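Local coordinates for Abbfa_003403 (Acinetobacter baumannii, PDB 4ZXH), which probably assembles a peptide natural product as a four-domain nonribosomal peptide synthetase with condensation, adenylation, peptidyl carrier and thioesterase domains, at residues V534-D539 with L549-A554; T541-A546 with D600-G605; N572-A577 with V594-L599; D620-M625 with P642-F647. All coordinates share one frame; numbering follows the deposited sequence.

Contact 1. Residues V534-D539 with L549-A554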
loop_
_atom_site.group_PDB
_atom_site.type_symbol
_atom_site.label_atom_id
_atom_site.label_comp_id
_atom_site.label_asym_id
_atom_site.label_seq_id
_atom_site.Cartn_x
_atom_site.Cartn_y
_atom_site.Cartn_z
ATOM N N VAL A 534 40.409 18.881 27.658
ATOM C CA VAL A 534 41.479 18.925 26.664
ATOM C C VAL A 534 40.949 18.660 25.265
ATOM O O VAL A 534 40.439 17.568 24.978
ATOM C CB VAL A 534 42.573 17.908 26.987
ATOM C CG1 VAL A 534 43.540 17.761 25.823
ATOM C CG2 VAL A 534 43.288 18.318 28.258
ATOM N N GLY A 535 41.055 19.671 24.405
ATOM C CA GLY A 535 40.700 19.522 23.004
ATOM C C GLY A 535 41.604 18.498 22.346
ATOM O O GLY A 535 42.810 18.470 22.583
ATOM N N LEU A 536 41.020 17.638 21.527
ATOM C CA LEU A 536 41.793 16.605 20.857
ATOM C C LEU A 536 41.593 16.668 19.351
ATOM O O LEU A 536 40.521 16.317 18.848
ATOM C CB LEU A 536 41.403 15.233 21.381
ATOM C CG LEU A 536 42.237 14.081 20.839
ATOM C CD1 LEU A 536 43.718 14.339 21.084
ATOM C CD2 LEU A 536 41.777 12.791 21.518
ATOM N N MET A 537 42.625 17.119 18.640
ATOM C CA MET A 537 42.555 17.292 17.193
ATOM C C MET A 537 43.647 16.470 16.508
ATOM O O MET A 537 44.724 16.998 16.211
ATOM C CB MET A 537 42.686 18.777 16.830
ATOM C CG MET A 537 42.267 19.128 15.416
ATOM S SD MET A 537 42.577 20.851 14.951
ATOM C CE MET A 537 41.359 21.719 15.921
ATOM N N LEU A 538 43.363 15.187 16.257
ATOM C CA LEU A 538 44.353 14.257 15.691
ATOM C C LEU A 538 43.947 13.609 14.367
ATOM O O LEU A 538 42.767 13.562 14.029
ATOM C CB LEU A 538 44.653 13.140 16.694
ATOM C CG LEU A 538 45.269 13.535 18.037
ATOM C CD1 LEU A 538 45.731 12.296 18.800
ATOM C CD2 LEU A 538 46.414 14.525 17.850
ATOM N N ASP A 539 44.938 13.107 13.628
ATOM C CA ASP A 539 44.708 12.204 12.495
ATOM C C ASP A 539 44.645 10.775 13.002
ATOM O O ASP A 539 45.137 10.479 14.090
ATOM C CB ASP A 539 45.808 12.320 11.442
ATOM C CG ASP A 539 45.544 13.422 10.433
ATOM O OD1 ASP A 539 44.358 13.717 10.175
ATOM O OD2 ASP A 539 46.525 13.995 9.898
ATOM N N LEU A 549 43.959 7.740 26.414
ATOM C CA LEU A 549 44.311 7.198 27.719
ATOM C C LEU A 549 45.277 8.105 28.451
ATOM O O LEU A 549 45.254 8.167 29.674
ATOM C CB LEU A 549 44.891 5.795 27.576
ATOM C CG LEU A 549 43.886 4.733 27.102
ATOM C CD1 LEU A 549 44.561 3.426 26.754
ATOM C CD2 LEU A 549 42.845 4.508 28.179
ATOM N N GLY A 550 46.115 8.819 27.702
ATOM C CA GLY A 550 47.075 9.739 28.297
ATOM C C GLY A 550 46.334 10.876 28.965
ATOM O O GLY A 550 46.605 11.214 30.121
ATOM N N ILE A 551 45.376 11.447 28.238
ATOM C CA ILE A 551 44.539 12.520 28.760
ATOM C C ILE A 551 43.790 12.063 30.009
ATOM O O ILE A 551 43.703 12.786 30.999
ATOM C CB ILE A 551 43.539 12.994 27.712
ATOM C CG1 ILE A 551 44.263 13.704 26.574
ATOM C CG2 ILE A 551 42.533 13.941 28.333
ATOM C CD1 ILE A 551 43.425 13.787 25.318
ATOM N N TRP A 552 43.259 10.851 29.966
ATOM C CA TRP A 552 42.581 10.302 31.121
ATOM C C TRP A 552 43.524 10.130 32.299
ATOM O O TRP A 552 43.149 10.378 33.438
ATOM C CB TRP A 552 41.937 8.965 30.779
ATOM C CG TRP A 552 40.681 9.115 29.995
ATOM C CD1 TRP A 552 40.004 10.277 29.735
ATOM C CD2 TRP A 552 39.944 8.072 29.358
ATOM N NE1 TRP A 552 38.895 10.012 28.972
ATOM C CE2 TRP A 552 38.839 8.669 28.732
ATOM C CE3 TRP A 552 40.120 6.694 29.255
ATOM C CZ2 TRP A 552 37.916 7.932 28.022
ATOM C CZ3 TRP A 552 39.206 5.971 28.540
ATOM C CH2 TRP A 552 38.123 6.589 27.928
ATOM N N ALA A 553 44.753 9.709 32.026
ATOM C CA ALA A 553 45.683 9.399 33.100
ATOM C C ALA A 553 46.145 10.669 33.813
ATOM O O ALA A 553 46.598 10.618 34.959
ATOM C CB ALA A 553 46.862 8.629 32.569
ATOM N N ALA A 554 46.008 11.804 33.135
ATOM C CA ALA A 554 46.327 13.095 33.732
ATOM C C ALA A 554 45.098 13.640 34.441
ATOM O O ALA A 554 45.090 14.776 34.915
ATOM C CB ALA A 554 46.819 14.077 32.676
#

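Contact 2. Residues T541-A546 with D600-G605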
loop_
_atom_site.group_PDB
_atom_site.type_symbol
_atom_site.label_atom_id
_atom_site.label_comp_id
_atom_site.label_asym_id
_atom_site.label_seq_id
_atom_site.Cartn_x
_atom_site.Cartn_y
_atom_site.Cartn_z
ATOM N N THR A 541 45.979 7.895 13.703
ATOM C CA THR A 541 47.241 7.176 13.824
ATOM C C THR A 541 47.143 6.240 14.998
ATOM O O THR A 541 46.079 6.111 15.597
ATOM C CB THR A 541 48.429 8.114 14.044
ATOM O OG1 THR A 541 48.207 8.877 15.244
ATOM C CG2 THR A 541 48.579 9.046 12.871
ATOM N N ALA A 542 48.263 5.610 15.339
ATOM C CA ALA A 542 48.331 4.758 16.519
ATOM C C ALA A 542 48.443 5.606 17.786
ATOM O O ALA A 542 48.213 5.124 18.884
ATOM C CB ALA A 542 49.500 3.795 16.411
ATOM N N LEU A 543 48.788 6.878 17.627
ATOM C CA LEU A 543 48.812 7.793 18.757
ATOM C C LEU A 543 47.414 8.045 19.327
ATOM O O LEU A 543 47.292 8.451 20.484
ATOM C CB LEU A 543 49.451 9.131 18.354
ATOM C CG LEU A 543 50.974 9.173 18.175
ATOM C CD1 LEU A 543 51.427 10.441 17.452
ATOM C CD2 LEU A 543 51.672 9.040 19.522
ATOM N N LEU A 544 46.366 7.808 18.527
ATOM C CA LEU A 544 44.999 8.190 18.914
ATOM C C LEU A 544 44.514 7.436 20.158
ATOM O O LEU A 544 44.133 8.079 21.144
ATOM C CB LEU A 544 44.026 8.006 17.743
ATOM C CG LEU A 544 42.520 8.223 17.956
ATOM C CD1 LEU A 544 42.232 9.553 18.631
ATOM C CD2 LEU A 544 41.794 8.159 16.603
ATOM N N PRO A 545 44.546 6.089 20.147
ATOM C CA PRO A 545 44.171 5.441 21.414
ATOM C C PRO A 545 45.039 5.890 22.571
ATOM O O PRO A 545 44.537 6.061 23.686
ATOM C CB PRO A 545 44.383 3.949 21.127
ATOM C CG PRO A 545 44.172 3.832 19.634
ATOM C CD PRO A 545 44.765 5.103 19.070
ATOM N N ALA A 546 46.328 6.095 22.309
ATOM C CA ALA A 546 47.250 6.533 23.359
ATOM C C ALA A 546 46.907 7.944 23.881
ATOM O O ALA A 546 47.034 8.222 25.073
ATOM C CB ALA A 546 48.675 6.486 22.851
ATOM N N ASP A 600 51.701 20.227 20.804
ATOM C CA ASP A 600 52.063 19.224 19.817
ATOM C C ASP A 600 52.378 17.899 20.497
ATOM O O ASP A 600 53.361 17.785 21.231
ATOM C CB ASP A 600 53.255 19.710 18.991
ATOM C CG ASP A 600 53.674 18.722 17.915
ATOM O OD1 ASP A 600 52.984 17.689 17.748
ATOM O OD2 ASP A 600 54.699 18.989 17.234
ATOM N N ILE A 601 51.553 16.896 20.228
ATOM C CA ILE A 601 51.702 15.574 20.840
ATOM C C ILE A 601 53.008 14.866 20.452
ATOM O O ILE A 601 53.474 13.969 21.157
ATOM C CB ILE A 601 50.515 14.658 20.476
ATOM C CG1 ILE A 601 50.409 13.486 21.445
ATOM C CG2 ILE A 601 50.646 14.140 19.069
ATOM C CD1 ILE A 601 49.245 12.574 21.134
ATOM N N ASN A 602 53.609 15.269 19.339
ATOM C CA ASN A 602 54.875 14.670 18.935
ATOM C C ASN A 602 56.018 15.120 19.838
ATOM O O ASN A 602 57.063 14.472 19.887
ATOM C CB ASN A 602 55.192 15.015 17.479
ATOM C CG ASN A 602 54.184 14.425 16.498
ATOM O OD1 ASN A 602 53.793 13.258 16.614
ATOM N ND2 ASN A 602 53.748 15.241 15.533
ATOM N N GLN A 603 55.813 16.231 20.543
ATOM C CA GLN A 603 56.828 16.808 21.423
ATOM C C GLN A 603 56.810 16.136 22.769
ATOM O O GLN A 603 57.721 16.307 23.575
ATOM C CB GLN A 603 56.610 18.308 21.607
ATOM C CG GLN A 603 56.958 19.119 20.392
ATOM C CD GLN A 603 58.199 18.592 19.716
ATOM O OE1 GLN A 603 58.115 17.919 18.685
ATOM N NE2 GLN A 603 59.363 18.864 20.309
ATOM N N ALA A 604 55.749 15.384 23.019
ATOM C CA ALA A 604 55.641 14.618 24.249
ATOM C C ALA A 604 56.751 13.591 24.289
ATOM O O ALA A 604 56.943 12.841 23.332
ATOM C CB ALA A 604 54.279 13.940 24.346
ATOM N N GLY A 605 57.495 13.554 25.385
ATOM C CA GLY A 605 58.518 12.539 25.528
ATOM C C GLY A 605 57.926 11.135 25.483
ATOM O O GLY A 605 56.730 10.924 25.227
#

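Contact 3. Residues N572-A577 with V594-L599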
loop_
_atom_site.group_PDB
_atom_site.type_symbol
_atom_site.label_atom_id
_atom_site.label_comp_id
_atom_site.label_asym_id
_atom_site.label_seq_id
_atom_site.Cartn_x
_atom_site.Cartn_y
_atom_site.Cartn_z
ATOM N N ASN A 572 32.656 26.470 17.003
ATOM C CA ASN A 572 31.505 26.424 17.913
ATOM C C ASN A 572 31.725 25.487 19.109
ATOM O O ASN A 572 31.299 25.787 20.232
ATOM C CB ASN A 572 30.233 26.000 17.170
ATOM C CG ASN A 572 29.678 27.099 16.276
ATOM O OD1 ASN A 572 30.077 28.268 16.375
ATOM N ND2 ASN A 572 28.734 26.731 15.414
ATOM N N ILE A 573 32.384 24.355 18.871
ATOM C CA ILE A 573 32.722 23.451 19.955
ATOM C C ILE A 573 33.749 24.087 20.908
ATOM O O ILE A 573 33.579 24.038 22.135
ATOM C CB ILE A 573 33.264 22.118 19.424
ATOM C CG1 ILE A 573 32.223 21.448 18.528
ATOM C CG2 ILE A 573 33.650 21.184 20.574
ATOM C CD1 ILE A 573 32.606 20.036 18.105
ATOM N N ILE A 574 34.799 24.685 20.342
ATOM C CA ILE A 574 35.845 25.315 21.147
ATOM C C ILE A 574 35.225 26.295 22.117
ATOM O O ILE A 574 35.535 26.276 23.300
ATOM C CB ILE A 574 36.879 26.099 20.302
ATOM C CG1 ILE A 574 37.547 25.231 19.222
ATOM C CG2 ILE A 574 37.914 26.735 21.208
ATOM C CD1 ILE A 574 38.303 24.092 19.754
ATOM N N GLU A 575 34.324 27.132 21.594
ATOM C CA GLU A 575 33.749 28.246 22.335
ATOM C C GLU A 575 32.852 27.802 23.494
ATOM O O GLU A 575 32.859 28.409 24.572
ATOM C CB GLU A 575 32.960 29.144 21.389
ATOM C CG GLU A 575 32.434 30.404 22.061
ATOM C CD GLU A 575 31.871 31.416 21.080
ATOM O OE1 GLU A 575 31.575 31.036 19.924
ATOM O OE2 GLU A 575 31.743 32.602 21.463
ATOM N N ASP A 576 32.072 26.751 23.262
ATOM C CA ASP A 576 31.163 26.227 24.273
ATOM C C ASP A 576 31.924 25.421 25.336
ATOM O O ASP A 576 31.622 25.511 26.533
ATOM C CB ASP A 576 30.086 25.365 23.602
ATOM C CG ASP A 576 29.076 24.778 24.592
ATOM O OD1 ASP A 576 28.161 25.503 25.055
ATOM O OD2 ASP A 576 29.189 23.571 24.892
ATOM N N ALA A 577 32.916 24.648 24.892
ATOM C CA ALA A 577 33.622 23.720 25.774
ATOM C C ALA A 577 34.705 24.403 26.606
ATOM O O ALA A 577 35.110 23.878 27.641
ATOM C CB ALA A 577 34.230 22.568 24.960
ATOM N N VAL A 594 42.483 30.179 16.622
ATOM C CA VAL A 594 41.712 30.161 17.857
ATOM C C VAL A 594 42.524 30.733 19.006
ATOM O O VAL A 594 43.751 30.620 19.045
ATOM C CB VAL A 594 41.227 28.728 18.222
ATOM C CG1 VAL A 594 40.075 28.304 17.313
ATOM C CG2 VAL A 594 42.381 27.727 18.150
ATOM N N SER A 595 41.824 31.362 19.940
ATOM C CA SER A 595 42.463 31.954 21.100
ATOM C C SER A 595 42.555 30.921 22.220
ATOM O O SER A 595 42.025 31.116 23.312
ATOM C CB SER A 595 41.686 33.189 21.547
ATOM O OG SER A 595 41.757 34.206 20.556
ATOM N N VAL A 596 43.217 29.807 21.923
ATOM C CA VAL A 596 43.343 28.689 22.848
ATOM C C VAL A 596 44.706 28.037 22.656
ATOM O O VAL A 596 45.096 27.761 21.531
ATOM C CB VAL A 596 42.232 27.630 22.633
ATOM C CG1 VAL A 596 42.546 26.359 23.389
ATOM C CG2 VAL A 596 40.879 28.170 23.039
ATOM N N PRO A 597 45.445 27.803 23.753
ATOM C CA PRO A 597 46.768 27.177 23.665
ATOM C C PRO A 597 46.747 25.840 22.944
ATOM O O PRO A 597 45.790 25.080 23.076
ATOM C CB PRO A 597 47.162 26.993 25.130
ATOM C CG PRO A 597 46.440 28.057 25.841
ATOM C CD PRO A 597 45.118 28.187 25.139
ATOM N N ARG A 598 47.804 25.565 22.188
ATOM C CA ARG A 598 47.922 24.320 21.443
ATOM C C ARG A 598 49.174 23.586 21.908
ATOM O O ARG A 598 50.176 24.215 22.219
ATOM C CB ARG A 598 47.966 24.601 19.933
ATOM C CG ARG A 598 47.214 25.875 19.551
ATOM C CD ARG A 598 47.933 26.669 18.456
ATOM N NE ARG A 598 47.326 27.984 18.249
ATOM C CZ ARG A 598 46.584 28.319 17.195
ATOM N NH1 ARG A 598 46.340 27.436 16.230
ATOM N NH2 ARG A 598 46.078 29.545 17.108
ATOM N N LEU A 599 49.089 22.263 21.984
ATOM C CA LEU A 599 50.221 21.408 22.306
ATOM C C LEU A 599 50.457 20.347 21.238
ATOM O O LEU A 599 49.535 19.641 20.825
ATOM C CB LEU A 599 50.007 20.715 23.640
ATOM C CG LEU A 599 50.266 21.522 24.894
ATOM C CD1 LEU A 599 49.856 20.662 26.071
ATOM C CD2 LEU A 599 51.719 21.883 24.962
#

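Contact 4. Residues D620-M625 with P642-F647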
loop_
_atom_site.group_PDB
_atom_site.type_symbol
_atom_site.label_atom_id
_atom_site.label_comp_id
_atom_site.label_asym_id
_atom_site.label_seq_id
_atom_site.Cartn_x
_atom_site.Cartn_y
_atom_site.Cartn_z
ATOM N N ASP A 620 36.893 12.299 37.233
ATOM C CA ASP A 620 35.472 11.930 37.223
ATOM C C ASP A 620 34.875 11.908 35.804
ATOM O O ASP A 620 34.165 10.969 35.438
ATOM C CB ASP A 620 34.660 12.886 38.096
ATOM C CG ASP A 620 34.877 12.659 39.587
ATOM O OD1 ASP A 620 35.185 11.511 39.990
ATOM O OD2 ASP A 620 34.740 13.640 40.354
ATOM N N ILE A 621 35.162 12.943 35.021
ATOM C CA ILE A 621 34.607 13.096 33.680
ATOM C C ILE A 621 35.561 12.538 32.616
ATOM O O ILE A 621 36.755 12.858 32.608
ATOM C CB ILE A 621 34.304 14.583 33.367
ATOM C CG1 ILE A 621 33.443 15.200 34.463
ATOM C CG2 ILE A 621 33.588 14.728 32.051
ATOM C CD1 ILE A 621 32.075 14.583 34.563
ATOM N N ALA A 622 35.036 11.710 31.715
ATOM C CA ALA A 622 35.890 11.112 30.695
ATOM C C ALA A 622 35.935 11.920 29.394
ATOM O O ALA A 622 36.996 12.076 28.795
ATOM C CB ALA A 622 35.446 9.713 30.408
ATOM N N TYR A 623 34.793 12.420 28.944
ATOM C CA TYR A 623 34.801 13.268 27.771
ATOM C C TYR A 623 33.553 14.110 27.662
ATOM O O TYR A 623 32.569 13.879 28.359
ATOM C CB TYR A 623 34.976 12.429 26.499
ATOM C CG TYR A 623 33.950 11.333 26.286
ATOM C CD1 TYR A 623 32.650 11.632 25.869
ATOM C CD2 TYR A 623 34.291 9.993 26.441
ATOM C CE1 TYR A 623 31.718 10.633 25.646
ATOM C CE2 TYR A 623 33.349 8.983 26.220
ATOM C CZ TYR A 623 32.075 9.316 25.827
ATOM O OH TYR A 623 31.149 8.337 25.599
ATOM N N VAL A 624 33.613 15.098 26.783
ATOM C CA VAL A 624 32.462 15.914 26.438
ATOM C C VAL A 624 32.259 15.753 24.951
ATOM O O VAL A 624 33.014 16.302 24.158
ATOM C CB VAL A 624 32.669 17.398 26.782
ATOM C CG1 VAL A 624 31.394 18.172 26.543
ATOM C CG2 VAL A 624 33.124 17.545 28.220
ATOM N N MET A 625 31.263 14.963 24.579
ATOM C CA MET A 625 31.029 14.608 23.188
ATOM C C MET A 625 29.949 15.525 22.666
ATOM O O MET A 625 28.832 15.537 23.187
ATOM C CB MET A 625 30.609 13.131 23.070
ATOM C CG MET A 625 30.493 12.597 21.650
ATOM S SD MET A 625 32.093 12.263 20.884
ATOM C CE MET A 625 32.913 11.295 22.167
ATOM N N PRO A 642 32.415 5.879 35.389
ATOM C CA PRO A 642 31.563 4.716 35.701
ATOM C C PRO A 642 30.649 4.244 34.541
ATOM O O PRO A 642 30.598 3.038 34.315
ATOM C CB PRO A 642 30.743 5.210 36.895
ATOM C CG PRO A 642 31.680 6.151 37.601
ATOM C CD PRO A 642 32.504 6.816 36.533
ATOM N N SER A 643 29.981 5.146 33.818
ATOM C CA SER A 643 29.171 4.755 32.642
ATOM C C SER A 643 29.985 3.945 31.646
ATOM O O SER A 643 29.560 2.890 31.207
ATOM C CB SER A 643 28.603 5.971 31.889
ATOM O OG SER A 643 28.253 7.038 32.757
ATOM N N ILE A 644 31.151 4.474 31.281
ATOM C CA ILE A 644 31.998 3.877 30.263
ATOM C C ILE A 644 32.343 2.439 30.608
ATOM O O ILE A 644 32.175 1.549 29.784
ATOM C CB ILE A 644 33.308 4.679 30.069
ATOM C CG1 ILE A 644 32.995 6.056 29.512
ATOM C CG2 ILE A 644 34.288 3.953 29.124
ATOM C CD1 ILE A 644 34.207 6.839 29.206
ATOM N N ILE A 645 32.815 2.210 31.827
ATOM C CA ILE A 645 33.290 0.892 32.193
ATOM C C ILE A 645 32.086 -0.075 32.290
ATOM O O ILE A 645 32.179 -1.236 31.889
ATOM C CB ILE A 645 34.139 0.945 33.511
ATOM C CG1 ILE A 645 34.699 -0.438 33.852
ATOM C CG2 ILE A 645 33.377 1.577 34.688
ATOM C CD1 ILE A 645 35.755 -0.890 32.864
ATOM N N ASN A 646 30.948 0.414 32.776
ATOM C CA ASN A 646 29.714 -0.355 32.723
ATOM C C ASN A 646 29.385 -0.801 31.304
ATOM O O ASN A 646 29.037 -1.954 31.067
ATOM C CB ASN A 646 28.543 0.456 33.268
ATOM C CG ASN A 646 27.239 -0.313 33.221
ATOM O OD1 ASN A 646 27.008 -1.233 34.003
ATOM N ND2 ASN A 646 26.394 0.038 32.264
ATOM N N PHE A 647 29.489 0.131 30.365
ATOM C CA PHE A 647 29.239 -0.164 28.967
ATOM C C PHE A 647 30.196 -1.216 28.416
ATOM O O PHE A 647 29.769 -2.221 27.864
ATOM C CB PHE A 647 29.340 1.115 28.141
ATOM C CG PHE A 647 29.497 0.874 26.663
ATOM C CD1 PHE A 647 28.432 0.415 25.905
ATOM C CD2 PHE A 647 30.708 1.122 26.032
ATOM C CE1 PHE A 647 28.572 0.206 24.554
ATOM C CE2 PHE A 647 30.855 0.908 24.679
ATOM C CZ PHE A 647 29.791 0.442 23.944
#

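Contact 1. Residues V534-D539 with L549-A554
Ile551 is the helix residue that fills the angle between Val534 and Leu536, and its CD1 methyl touches both. Val534 CG1 lies 4.0 Å from Ile551 CD1, the two side chains reaching toward each other tip to tip. Behind the tips a second layer closes: Ile551 CG1 is 4.2 Å from Val534 CG1, and Ile551 CG2 is at the same distance, 4.2 Å, from Val534 CB. The torsions account for this. Ile551 has CG2 opposite its backbone N, while its CG1 branch runs on nearly straight (chi2 161°), which carries CD1 to the far end of the side chain. On the strand, Val534 has CG1 anti to its N (chi1 169°), beside the carbonyl carbon.

These residues belong to a beta-alpha-beta unit of the adenylation domain: strand 533-537, helix 543-553, then strand 557-560 parallel to the first. Val534 and Leu536 are two apart on the strand and therefore present the same side to the helix, whereas the CB that Gly535 lacks would point the other way. Leu536 CD2 approaches Ile551 CD1 at 4.3 Å, looser than the valine. No hydrogen bond spans the two segments, so the join is wholly apolar. Leu583 of the neighbouring strand also packs on all three side chains, and Ile551 further meets Leu523 of helix 509-525.

Contact 2. Residues T541-A546 with D600-G605
A leucine methyl meets an amide oxygen here: Leu543 CD1 sits 3.8 Å from Asn602 OD1, a van der Waals approach in which the two side chains cross at about a right angle. The same methyl has an apolar neighbour in Ile601 CG2, 4.1 Å from Leu543 CD1, and these side chains slide past each other in opposite directions. Ile601 CG2 stands between its own backbone N and carbonyl carbon because CG1 has swung opposite the N (chi1 -161°); the gamma methyl thereby becomes the part that touches the leucine. The amide of Asn602 is steadied from its nitrogen end, since ND2 is hydrogen-bonded to Thr586 OG1, a hydroxyl that is also hydrogen-bonded to Asp600 OD2.

Each segment has one side-chain-to-backbone bond of its own. Thr541 OG1 accepts from Leu543 N at 3.2 Å, a capping bond just ahead of the turn that leads into helix 543-553. In the other segment, Asp600 OD1 takes the N-H of Asn602, with Asn602 N 3.0 Å away and well above the carboxylate plane. This bond closes an Asx turn where the chain leaves strand 598-600, the outermost strand on that side of the domain's four-stranded parallel sheet.

Contact 3. Residues N572-A577 with V594-L599
Ile574 of helix 567-577 packs on Val594 and Val596, which line the approach to strand 598-600. The helix connects strands 557-560 and 581-584 of the four-stranded parallel sheet in the adenylation domain, as the helical part of a beta-alpha-beta unit, while the valines lead into strand 598-600, at one edge of that sheet.

The contacts across the pair are all apolar. Ile574 CG2 comes to 3.8 Å from Val596 CG2, the closer of two approaches, and the two side chains cross obliquely. The second is made by the other branch, with Ile574 CG1 4.4 Å from Val594 CG1. A bend about CB-CG1 (chi2 -61°) turns the Ile574 CD1 methyl back, so that CG1 and CG2, rather than the terminal methyl, do the touching. Ile582 on the intervening strand packs against all three residues and completes the cluster.

Backbone bonding shapes the valine segment. Ser595 is the centre of an inverse gamma turn, with a weak bond between Val596 N and Val594 O at 3.0 Å, and the valines on either side of the turn both point their CB toward the helix. Beyond it, Pro597 and Leu599 make backbone hydrogen bonds to Ile582.

One polar side chain flanks the turn. Arg598 NH1 is hydrogen-bonded to Leu592 O, and Val594 CG2 lies 4.1 Å above one face of the Arg598 guanidinium, offset toward its rim.

Contact 4. Residues D620-M625 with P642-F647
A beta hairpin followed by a helix frames this contact: Ala622 and Tyr623 on strand 621-627 receive Ile644 from helix 641-655. Strand 635-640 pairs antiparallel with the first strand and runs on into the helix. In adenylating enzymes the loop of this hairpin carries the glycine-, serine- and threonine-rich motif that, in relatives, grips ATP phosphates; its middle is not modelled here.

A classic beta bulge marks the strand: Ala622 and Tyr623 both face Ile639 on the partner strand. Consistent with this, two successive side chains meet one methyl, Ile644 CD1. Ala622 CB is 3.4 Å from Ile644 CD1, and Tyr623 CE2 is 3.8 Å from the same methyl, which comes to the ring at a slant. Ile644 reaches this position with its CG1 branch extended, CD1 anti to CA (chi2 -176°). Tyr623 places CG between its backbone N and carbonyl carbon (chi1 56°), which turns the CD2-CE2 side of the ring toward the Ile644 methyl. Ile639 also packs on both Tyr623 and Ile644. On one face of the Tyr623 ring, Met625 CE lies 3.6 Å above the plane, displaced toward the rim.

In the fold
All four contacts lie in the adenylation domain. Contacts 1 and 2 share helix 543-553, one near each end, with centres about 9 Å apart; Leu538 CD1 of contact 1 packs on Leu544 CA and Ile601 CD1 of contact 2. Their segments alternate along the chain, and contact 3 is nested inside the loop that contact 2 closes. Contacts 1 and 3, centres about 14 Å apart, reach the same four-stranded parallel sheet. Contact 4 follows in sequence and joins contact 1 through Trp552, whose NE1 is 2.8 Å from Ala622 O, a hydrogen bond. This bond ties the hairpin to helix 543-553; contact 4 touches neither contact 2 nor contact 3.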